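Local coordinates for protein nucleoside diphosphate kinase (Aquifex aeolicus, PDB 3ZTP) that probably makes nucleoside triphosphates other than ATP, passing the gamma phosphate of ATP to nucleoside diphosphates through a phosphorylated active-site intermediate, at residues A[6-11]-A[73-78]. Numbering follows the deposited sequence.
Sequences TLIIVK and VAAVLE. With SO4 (sulfate ion), chain D.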
ATOM      1  N   THR A   6      -3.541 -16.860  10.301  1.00  8.54           N
ATOM      2  CA  THR A   6      -4.964 -16.611  10.183  1.00  7.74           C
ATOM      3  C   THR A   6      -5.175 -15.115  10.095  1.00  7.37           C
ATOM      4  O   THR A   6      -4.308 -14.334  10.496  1.00  8.97           O
ATOM      5  CB  THR A   6      -5.748 -17.245  11.353  1.00  9.07           C
ATOM      6  OG1 THR A   6      -7.125 -17.135  11.035  1.00 10.81           O
ATOM      7  CG2 THR A   6      -5.492 -16.550  12.694  1.00  9.49           C
ATOM      8  N   LEU A   7      -6.307 -14.698   9.547  1.00  7.52           N
ATOM      9  CA  LEU A   7      -6.627 -13.276   9.434  1.00  7.24           C
ATOM     10  C   LEU A   7      -7.667 -12.914  10.474  1.00  7.69           C
ATOM     11  O   LEU A   7      -8.690 -13.601  10.579  1.00  8.48           O
ATOM     12  CB  LEU A   7      -7.182 -12.969   8.048  1.00  8.79           C
ATOM     13  CG  LEU A   7      -7.413 -11.463   7.834  1.00 11.32           C
ATOM     14  CD1 LEU A   7      -6.135 -10.739   7.468  1.00  9.14           C
ATOM     15  CD2 LEU A   7      -8.517 -11.171   6.834  1.00 14.25           C
ATOM     16  N   ILE A   8      -7.441 -11.818  11.201  1.00  6.75           N
ATOM     17  CA  ILE A   8      -8.510 -11.197  11.975  1.00  6.90           C
ATOM     18  C   ILE A   8      -8.848  -9.838  11.395  1.00  7.20           C
ATOM     19  O   ILE A   8      -7.991  -9.141  10.831  1.00  6.14           O
ATOM     20  CB  ILE A   8      -8.205 -11.070  13.484  1.00  7.38           C
ATOM     21  CG1 ILE A   8      -6.931 -10.247  13.742  1.00  7.33           C
ATOM     22  CG2 ILE A   8      -8.117 -12.443  14.112  1.00  8.83           C
ATOM     23  CD1 ILE A   8      -6.777  -9.764  15.183  1.00  9.52           C
ATOM     24  N   ILE A   9     -10.119  -9.459  11.525  1.00  6.32           N
ATOM     25  CA  ILE A   9     -10.540  -8.076  11.233  1.00  7.00           C
ATOM     26  C   ILE A   9     -11.318  -7.569  12.431  1.00  6.82           C
ATOM     27  O   ILE A   9     -12.311  -8.184  12.828  1.00  6.59           O
ATOM     28  CB  ILE A   9     -11.415  -7.950   9.978  1.00  7.00           C
ATOM     29  CG1 ILE A   9     -10.707  -8.592   8.792  1.00  8.49           C
ATOM     30  CG2 ILE A   9     -11.686  -6.484   9.723  1.00  8.76           C
ATOM     31  CD1 ILE A   9     -11.570  -8.616   7.517  1.00 12.30           C
ATOM     32  N   VAL A  10     -10.872  -6.443  12.984  1.00  5.99           N
ATOM     33  CA  VAL A  10     -11.605  -5.756  14.052  1.00  6.28           C
ATOM     34  C   VAL A  10     -12.665  -4.916  13.374  1.00  6.85           C
ATOM     35  O   VAL A  10     -12.342  -4.051  12.541  1.00  7.35           O
ATOM     36  CB  VAL A  10     -10.664  -4.925  14.921  1.00  6.92           C
ATOM     37  CG1 VAL A  10     -11.429  -4.154  15.998  1.00  7.52           C
ATOM     38  CG2 VAL A  10      -9.600  -5.829  15.539  1.00  8.32           C
ATOM     39  N   LYS A  11     -13.921  -5.211  13.672  1.00  6.98           N
ATOM     40  CA  LYS A  11     -15.058  -4.676  12.939  1.00  7.47           C
ATOM     41  C   LYS A  11     -15.428  -3.285  13.450  1.00  8.10           C
ATOM     42  O   LYS A  11     -14.964  -2.834  14.504  1.00  8.83           O
ATOM     43  CB  LYS A  11     -16.245  -5.636  13.048  1.00  7.81           C
ATOM     44  CG  LYS A  11     -15.977  -7.025  12.539  1.00  8.33           C
ATOM     45  CD  LYS A  11     -17.220  -7.912  12.591  1.00  8.54           C
ATOM     46  CE  LYS A  11     -17.045  -9.240  11.892  1.00  8.92           C
ATOM     47  NZ  LYS A  11     -18.208 -10.128  12.042  1.00 11.09           N
ATOM     48  N   VAL A  73      -9.627  -2.687  11.051  1.00  6.59           N
ATOM     49  CA  VAL A  73      -8.214  -3.040  11.143  1.00  6.11           C
ATOM     50  C   VAL A  73      -8.077  -4.526  10.979  1.00  7.59           C
ATOM     51  O   VAL A  73      -8.707  -5.316  11.686  1.00  7.01           O
ATOM     52  CB  VAL A  73      -7.606  -2.612  12.486  1.00  5.68           C
ATOM     53  CG1 VAL A  73      -6.218  -3.217  12.669  1.00  6.18           C
ATOM     54  CG2 VAL A  73      -7.551  -1.077  12.563  1.00  7.67           C
ATOM     55  N   ALA A  74      -7.229  -4.940  10.054  1.00  5.66           N
ATOM     56  CA  ALA A  74      -6.915  -6.351   9.867  1.00  5.15           C
ATOM     57  C   ALA A  74      -5.500  -6.660  10.327  1.00  5.52           C
ATOM     58  O   ALA A  74      -4.612  -5.796  10.279  1.00  6.31           O
ATOM     59  CB  ALA A  74      -7.069  -6.741   8.386  1.00  6.77           C
ATOM     60  N   ALA A  75      -5.298  -7.906  10.779  1.00  5.98           N
ATOM     61  CA  ALA A  75      -3.985  -8.402  11.169  1.00  5.71           C
ATOM     62  C   ALA A  75      -3.831  -9.834  10.744  1.00  8.23           C
ATOM     63  O   ALA A  75      -4.809 -10.601  10.751  1.00  8.37           O
ATOM     64  CB  ALA A  75      -3.800  -8.307  12.675  1.00  7.56           C
ATOM     65  N   VAL A  76      -2.620 -10.196  10.352  1.00  7.17           N
ATOM     66  CA  VAL A  76      -2.287 -11.585  10.156  1.00  7.13           C
ATOM     67  C   VAL A  76      -1.611 -12.052  11.440  1.00  7.82           C
ATOM     68  O   VAL A  76      -0.640 -11.442  11.891  1.00  8.02           O
ATOM     69  CB  VAL A  76      -1.327 -11.780   8.965  1.00  7.92           C
ATOM     70  CG1 VAL A  76      -0.895 -13.242   8.863  1.00  9.04           C
ATOM     71  CG2 VAL A  76      -1.986 -11.312   7.676  1.00  8.63           C
ATOM     72  N   LEU A  77      -2.141 -13.123  12.015  1.00  7.05           N
ATOM     73  CA  LEU A  77      -1.614 -13.723  13.229  1.00  7.43           C
ATOM     74  C   LEU A  77      -0.990 -15.052  12.894  1.00  7.88           C
ATOM     75  O   LEU A  77      -1.595 -15.878  12.209  1.00  9.87           O
ATOM     76  CB  LEU A  77      -2.740 -13.933  14.250  1.00  7.67           C
ATOM     77  CG  LEU A  77      -3.507 -12.681  14.645  1.00  7.44           C
ATOM     78  CD1 LEU A  77      -4.543 -13.070  15.660  1.00  8.17           C
ATOM     79  CD2 LEU A  77      -2.580 -11.618  15.196  1.00  9.77           C
ATOM     80  N   GLU A  78       0.219 -15.280  13.404  1.00  8.62           N
ATOM     81  CA  GLU A  78       0.958 -16.514  13.169  1.00  9.55           C
ATOM     82  C   GLU A  78       1.298 -17.213  14.472  1.00 10.68           C
ATOM     83  O   GLU A  78       1.751 -16.594  15.423  1.00 10.71           O
ATOM     84  CB  GLU A  78       2.234 -16.186  12.393  1.00 10.70           C
ATOM     85  CG  GLU A  78       3.105 -17.382  12.066  1.00 15.31           C
ATOM     86  CD  GLU A  78       4.343 -16.956  11.298  1.00 19.89           C
ATOM     87  OE1 GLU A  78       4.200 -16.543  10.125  1.00 20.64           O
ATOM     88  OE2 GLU A  78       5.447 -16.990  11.868  1.00 25.79           O
TER
HETATM   89  S   SO4 D 510     -17.600 -12.570  10.019  0.61 29.77           S
HETATM   90  O1  SO4 D 510     -17.310 -12.829  11.425  0.61 35.26           O
HETATM   91  O2  SO4 D 510     -17.122 -13.694   9.216  0.61 37.69           O
HETATM   92  O3  SO4 D 510     -19.034 -12.471   9.760  0.61 34.25           O
HETATM   93  O4  SO4 D 510     -17.002 -11.329   9.609  0.61 20.32           O
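Thr6, Ile8 and Val10 pair with Leu77, Ala75 and Val73 as the hydrogen-bonded pairs of two antiparallel central strands, a worked example of how a buried sheet settles its polar atoms while its faces stay apolar. Each pair closes a ring of two N-H...O=C bonds. Ile8 N gives to Ala75 O at 2.9 Å, and Ile8 O receives Ala75 N at 3.0 Å; the Thr6–Leu77 ring is equally short. At the other end Val10 N reaches Val73 O at 2.8 Å, whereas the return bond from Val73 N to Val10 O is weak. Several carbonyls gain a second, softer donor, the closest being Ala74 CA, 3.1 Å from Ile8 O. The intervening residues turn their backbone polar atoms outward, Leu7 and Ile9 to the backbones of Ser122 and His120, Ala74 and Val76 to those of Lys38 and Lys35 in strand 33-40; Leu7 N also meets Ser122 OG.

On the face of the hydrogen-bonded pairs, under helices 20-29 and 82-90, chi1 of 59° sets Ile8 CG1 between its own N and carbonyl carbon, bringing it 3.8 Å from Ala75 CB. Ile8 CG2 meets Leu77 CD1 at 3.9 Å, the two side chains crossing at about a right angle. An alanine at Ile8 would probably open a gap beside Ala75 and Leu77, taking from Leu77 CD1 its contacts with Ile8 CG2 and CD1. On the opposite face Leu7 CD1 lies 4.2 Å from both Ala74 CB and Val76 CG2.

Beyond the strand, extended Lys11, a predicted ATP ligand, bonds through NZ to Asn117 and, weakly, twice to a sulfate ion, probably from the crystallisation liquor, which also binds His120, the predicted phosphohistidine. Most backbone polarity is thus met by strand partners in this ferredoxin-like NDK core, which runs directly into the anion site.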